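Local coordinates for mandelate racemase / muconate lactonizing enzyme, C-terminal domain protein (Pseudovibrio sp. JE062, PDB 4JHM) that is of unassigned function but belongs to the enolase superfamily, whose members join an alpha+beta capping domain to a modified TIM barrel, at residues A111-G116 with N354-E359; S136-P141 with H159-I164. All blocks are in the same frame, centred on the assembly; numbering follows the deposited sequence.

The two contacts are well apart, with centres 27 Å from each other and nearest atoms about 16 Å apart, and they do not touch. Along the chain they are nested: 111-116 comes first, 136-141 and 159-164 follow and form contact 2, and 354-359 closes contact 1 around them. Contact 2 lies within the barrel sheet, pairing strands 133-139 and 163-167 on either side of helix 149-159 in sequence. Contact 1 sets helix 100-119 against the loop that follows strand 347-349, itself an antiparallel neighbour of strand 133-139. The late loop, on its way to helix 362-368, thus packs against a helix of the N-terminal domain family region, while contact 2 joins consecutive barrel elements.

Contact 1: residues A111-G116 with N354-E359; sequences AWDIKG and NGLGVE
The Asp113 carboxylate meets the backbone N of Leu356 above its plane: the donor sits 39° out of that plane, 3.0 Å from OD1, and the N-H points almost straight at the oxygen, with an angle of 166°. The donating backbone belongs to a type II' beta turn, Asn354 to Gly357, closed by a hydrogen bond from Gly357 N to Asn354 O. It lies in the loop between strand 347-349 and helix 362-368. In enolase-superfamily terms, this loop, in the barrel family region, docks on helix 100-119, which belongs to the family region of the N-terminal domain.

Alongside the same carboxylate oxygen lies Gly355 CA, 3.5 Å from Asp113 OD1. The other oxygen, OD2, is held outside the contact by the backbone N of Leu51 and by a salt bridge to Lys117, which fixes the rotation of the group and probably favours its charged form. Asp113 spans the gap because its CG is anti to the backbone N (chi1 -175°), which carries the carboxylate off the helix towards the turn.

One helical turn further on, the two backbones come together at glycines. The CA atoms of Gly116 and Gly355 are 3.8 Å apart, a separation that fits the lack of any side chain on either residue. Next to them, Asn354 CB rests 3.8 Å from the carbonyl oxygen of Gly116.

Leu356, within the turn, also packs on Leu123 of helix 123-127 and Leu305 of helix 304-316, and its carbonyl accepts a hydrogen bond from His312 NE2. The Asp113 and Leu356 side chains cross at about a right angle, and the branch carbon of the leucine faces the acid, with Leu356 CG 4.1 Å from Asp113 CB.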
loop_
_atom_site.group_PDB
_atom_site.type_symbol
_atom_site.label_atom_id
_atom_site.label_comp_id
_atom_site.label_asym_id
_atom_site.label_seq_id
_atom_site.Cartn_x
_atom_site.Cartn_y
_atom_site.Cartn_z
ATOM N N ALA A 111 43.839 0.134 5.544
ATOM C CA ALA A 111 43.855 -0.199 6.964
ATOM C C ALA A 111 43.594 -1.686 7.152
ATOM O O ALA A 111 44.241 -2.335 7.973
ATOM C CB ALA A 111 42.825 0.620 7.720
ATOM N N TRP A 112 42.647 -2.221 6.387
ATOM C CA TRP A 112 42.351 -3.651 6.437
ATOM C C TRP A 112 43.563 -4.474 5.989
ATOM O O TRP A 112 43.823 -5.545 6.534
ATOM C CB TRP A 112 41.128 -3.989 5.577
ATOM C CG TRP A 112 39.814 -3.788 6.280
ATOM C CD1 TRP A 112 38.967 -2.733 6.137
ATOM C CD2 TRP A 112 39.201 -4.668 7.233
ATOM N NE1 TRP A 112 37.865 -2.897 6.937
ATOM C CE2 TRP A 112 37.984 -4.076 7.622
ATOM C CE3 TRP A 112 39.562 -5.897 7.796
ATOM C CZ2 TRP A 112 37.125 -4.670 8.547
ATOM C CZ3 TRP A 112 38.711 -6.486 8.716
ATOM C CH2 TRP A 112 37.507 -5.872 9.082
ATOM N N ASP A 113 44.297 -3.964 5.004
ATOM C CA ASP A 113 45.495 -4.638 4.502
ATOM C C ASP A 113 46.545 -4.788 5.608
ATOM O O ASP A 113 47.164 -5.846 5.756
ATOM C CB ASP A 113 46.082 -3.857 3.316
ATOM C CG ASP A 113 47.261 -4.567 2.658
ATOM O OD1 ASP A 113 47.322 -5.817 2.687
ATOM O OD2 ASP A 113 48.127 -3.868 2.098
ATOM N N ILE A 114 46.737 -3.717 6.375
ATOM C CA ILE A 114 47.666 -3.705 7.497
ATOM C C ILE A 114 47.211 -4.670 8.584
ATOM O O ILE A 114 48.022 -5.416 9.141
ATOM C CB ILE A 114 47.794 -2.286 8.081
ATOM C CG1 ILE A 114 48.777 -1.465 7.248
ATOM C CG2 ILE A 114 48.251 -2.326 9.530
ATOM C CD1 ILE A 114 48.731 0.021 7.535
ATOM N N LYS A 115 45.913 -4.657 8.877
ATOM C CA LYS A 115 45.338 -5.538 9.891
ATOM C C LYS A 115 45.503 -7.004 9.502
ATOM O O LYS A 115 45.700 -7.858 10.360
ATOM C CB LYS A 115 43.855 -5.217 10.087
ATOM C CG LYS A 115 43.141 -6.118 11.084
ATOM C CD LYS A 115 41.627 -5.983 10.977
ATOM C CE LYS A 115 41.138 -4.628 11.463
ATOM N NZ LYS A 115 39.649 -4.534 11.452
ATOM N N GLY A 116 45.421 -7.293 8.208
ATOM C CA GLY A 116 45.612 -8.655 7.723
ATOM C C GLY A 116 47.054 -9.099 7.873
ATOM O O GLY A 116 47.334 -10.211 8.325
ATOM N N ASN A 354 49.305 -12.153 2.843
ATOM C CA ASN A 354 48.293 -11.770 3.819
ATOM C C ASN A 354 47.655 -10.450 3.429
ATOM O O ASN A 354 48.002 -9.862 2.405
ATOM C CB ASN A 354 48.911 -11.646 5.205
ATOM C CG ASN A 354 49.523 -12.941 5.683
ATOM O OD1 ASN A 354 49.079 -14.028 5.310
ATOM N ND2 ASN A 354 50.549 -12.833 6.518
ATOM N N GLY A 355 46.722 -9.977 4.246
ATOM C CA GLY A 355 45.978 -8.774 3.902
ATOM C C GLY A 355 45.349 -8.976 2.543
ATOM O O GLY A 355 44.602 -9.925 2.336
ATOM N N LEU A 356 45.659 -8.098 1.600
ATOM C CA LEU A 356 45.115 -8.242 0.255
ATOM C C LEU A 356 45.941 -9.248 -0.534
ATOM O O LEU A 356 45.525 -9.709 -1.599
ATOM C CB LEU A 356 45.084 -6.897 -0.467
ATOM C CG LEU A 356 44.234 -5.828 0.215
ATOM C CD1 LEU A 356 44.158 -4.561 -0.629
ATOM C CD2 LEU A 356 42.841 -6.368 0.502
ATOM N N GLY A 357 47.106 -9.596 0.004
ATOM C CA GLY A 357 48.023 -10.487 -0.686
ATOM C C GLY A 357 48.499 -9.867 -1.981
ATOM O O GLY A 357 48.782 -10.572 -2.945
ATOM N N VAL A 358 48.581 -8.540 -2.007
ATOM C CA VAL A 358 49.039 -7.830 -3.192
ATOM C C VAL A 358 50.400 -7.198 -2.942
ATOM O O VAL A 358 50.566 -6.380 -2.038
ATOM C CB VAL A 358 48.057 -6.725 -3.617
ATOM C CG1 VAL A 358 48.613 -5.957 -4.803
ATOM C CG2 VAL A 358 46.700 -7.317 -3.961
ATOM N N GLU A 359 51.370 -7.595 -3.757
ATOM C CA GLU A 359 52.711 -7.046 -3.690
ATOM C C GLU A 359 52.920 -6.162 -4.918
ATOM O O GLU A 359 52.571 -6.547 -6.035
ATOM C CB GLU A 359 53.737 -8.182 -3.650
ATOM C CG GLU A 359 55.046 -7.829 -2.963
ATOM C CD GLU A 359 55.799 -9.056 -2.474
ATOM O OE1 GLU A 359 55.231 -10.169 -2.525
ATOM O OE2 GLU A 359 56.959 -8.907 -2.036
#

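Contact 2: residues S136-P141 with H159-I164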
loop_
_atom_site.group_PDB
_atom_site.type_symbol
_atom_site.label_atom_id
_atom_site.label_comp_id
_atom_site.label_asym_id
_atom_site.label_seq_id
_atom_site.Cartn_x
_atom_site.Cartn_y
_atom_site.Cartn_z
ATOM N N SER A 136 34.805 -16.864 -12.149
ATOM C CA SER A 136 34.936 -15.532 -12.724
ATOM C C SER A 136 34.203 -15.441 -14.056
ATOM O O SER A 136 33.863 -16.455 -14.659
ATOM C CB SER A 136 36.411 -15.192 -12.937
ATOM O OG SER A 136 37.022 -16.103 -13.838
ATOM N N TYR A 137 33.954 -14.217 -14.509
ATOM C CA TYR A 137 33.526 -13.993 -15.884
ATOM C C TYR A 137 34.461 -12.996 -16.562
ATOM O O TYR A 137 34.978 -12.078 -15.926
ATOM C CB TYR A 137 32.072 -13.506 -15.952
ATOM C CG TYR A 137 31.810 -12.171 -15.287
ATOM C CD1 TYR A 137 32.028 -10.977 -15.964
ATOM C CD2 TYR A 137 31.324 -12.106 -13.988
ATOM C CE1 TYR A 137 31.784 -9.757 -15.358
ATOM C CE2 TYR A 137 31.073 -10.893 -13.374
ATOM C CZ TYR A 137 31.307 -9.722 -14.060
ATOM O OH TYR A 137 31.068 -8.516 -13.447
ATOM N N ALA A 138 34.694 -13.198 -17.852
ATOM C CA ALA A 138 35.486 -12.261 -18.630
ATOM C C ALA A 138 34.633 -11.038 -18.947
ATOM O O ALA A 138 33.587 -11.148 -19.591
ATOM C CB ALA A 138 35.975 -12.920 -19.910
ATOM N N SER A 139 35.065 -9.875 -18.472
ATOM C CA SER A 139 34.349 -8.633 -18.729
ATOM C C SER A 139 34.989 -7.981 -19.944
ATOM O O SER A 139 36.118 -7.501 -19.873
ATOM C CB SER A 139 34.430 -7.719 -17.512
ATOM O OG SER A 139 33.293 -6.885 -17.428
ATOM N N THR A 140 34.269 -7.973 -21.061
ATOM C CA THR A 140 34.884 -7.729 -22.365
ATOM C C THR A 140 34.927 -6.257 -22.751
ATOM O O THR A 140 34.155 -5.452 -22.236
ATOM C CB THR A 140 34.125 -8.474 -23.480
ATOM O OG1 THR A 140 33.029 -7.670 -23.938
ATOM C CG2 THR A 140 33.600 -9.809 -22.974
ATOM N N PRO A 141 35.835 -5.906 -23.673
ATOM C CA PRO A 141 35.834 -4.580 -24.267
ATOM C C PRO A 141 34.777 -4.482 -25.359
ATOM O O PRO A 141 34.158 -5.486 -25.719
ATOM C CB PRO A 141 37.233 -4.474 -24.874
ATOM C CG PRO A 141 37.583 -5.876 -25.237
ATOM C CD PRO A 141 36.924 -6.748 -24.200
ATOM N N HIS A 159 40.528 -20.232 -22.743
ATOM C CA HIS A 159 41.251 -19.824 -21.545
ATOM C C HIS A 159 40.631 -20.447 -20.306
ATOM O O HIS A 159 41.284 -20.546 -19.270
ATOM C CB HIS A 159 41.303 -18.301 -21.403
ATOM C CG HIS A 159 42.321 -17.828 -20.409
ATOM N ND1 HIS A 159 43.678 -17.943 -20.622
ATOM C CD2 HIS A 159 42.181 -17.248 -19.194
ATOM C CE1 HIS A 159 44.330 -17.453 -19.583
ATOM N NE2 HIS A 159 43.445 -17.025 -18.702
ATOM N N GLY A 160 39.371 -20.862 -20.417
ATOM C CA GLY A 160 38.704 -21.600 -19.344
ATOM C C GLY A 160 37.488 -20.905 -18.758
ATOM O O GLY A 160 36.812 -21.462 -17.895
ATOM N N PHE A 161 37.212 -19.692 -19.229
ATOM C CA PHE A 161 36.128 -18.881 -18.690
ATOM C C PHE A 161 34.774 -19.566 -18.835
ATOM O O PHE A 161 34.475 -20.175 -19.861
ATOM C CB PHE A 161 36.075 -17.517 -19.380
ATOM C CG PHE A 161 37.107 -16.537 -18.886
ATOM C CD1 PHE A 161 37.074 -16.074 -17.579
ATOM C CD2 PHE A 161 38.094 -16.058 -19.737
ATOM C CE1 PHE A 161 38.012 -15.165 -17.127
ATOM C CE2 PHE A 161 39.032 -15.150 -19.288
ATOM C CZ PHE A 161 38.989 -14.702 -17.981
ATOM N N THR A 162 33.958 -19.433 -17.797
ATOM C CA THR A 162 32.658 -20.088 -17.714
ATOM C C THR A 162 31.510 -19.122 -18.008
ATOM O O THR A 162 30.356 -19.530 -18.125
ATOM C CB THR A 162 32.456 -20.643 -16.296
ATOM O OG1 THR A 162 33.047 -19.737 -15.346
ATOM C CG2 THR A 162 33.107 -22.012 -16.167
ATOM N N ALA A 163 31.835 -17.838 -18.111
ATOM C CA ALA A 163 30.827 -16.803 -18.273
ATOM C C ALA A 163 31.444 -15.563 -18.898
ATOM O O ALA A 163 32.611 -15.251 -18.661
ATOM C CB ALA A 163 30.212 -16.459 -16.927
ATOM N N ILE A 164 30.656 -14.859 -19.699
ATOM C CA ILE A 164 31.125 -13.651 -20.351
ATOM C C ILE A 164 30.105 -12.528 -20.214
ATOM O O ILE A 164 28.942 -12.688 -20.584
ATOM C CB ILE A 164 31.379 -13.901 -21.845
ATOM C CG1 ILE A 164 32.450 -14.980 -22.023
ATOM C CG2 ILE A 164 31.791 -12.607 -22.531
ATOM C CD1 ILE A 164 32.752 -15.312 -23.467
#
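Phe161 CG stands anti to its carbonyl carbon, beside the backbone N (chi1 -78°), and this setting swings the ring over to strand 133-139, where Ala138 CB covers one face. The methyl lies 3.7 Å from the ring centroid and only 7° off the ring normal, a CH-pi contact centred on the face. Ser136 OG, placed between its own backbone N and carbonyl carbon, comes instead to the ring edge, near the ring plane and 3.6 Å from Phe161 CE1. That hydroxyl is hydrogen-bonded to Thr342 OG1, and Phe161 also makes an edge-to-face contact with Tyr327.

The backbones beneath are parallel strands. Ala138 N donates to Ala163 O at 3.0 Å, with an N-H...O angle of 148°, and a second backbone bond joins Ala138 to Lys165, so that Ala138 pairs with Ile164 in a parallel bridge. A CA-H...O contact of 3.2 Å from Tyr137 CA reaches the same Ala163 O. With helix 149-159 linking the two strands, this is a beta-alpha-beta unit of the barrel.

The two faces of the sheet differ in what they carry. Ile164 shares a face with Ala138 and packs against Ile153 and Cys156 of helix 149-159, the barrel's outer layer. On the other face Tyr137 CB meets Ala163 CB at 3.6 Å, while Tyr137 OH hydrogen-bonds Lys165 NZ. Two residues on from Ala138, Thr140 crosses Ile164 at about a right angle, meeting it methyl to methyl through CG2 of each, and Thr140 OG1 donates to Pro141 O.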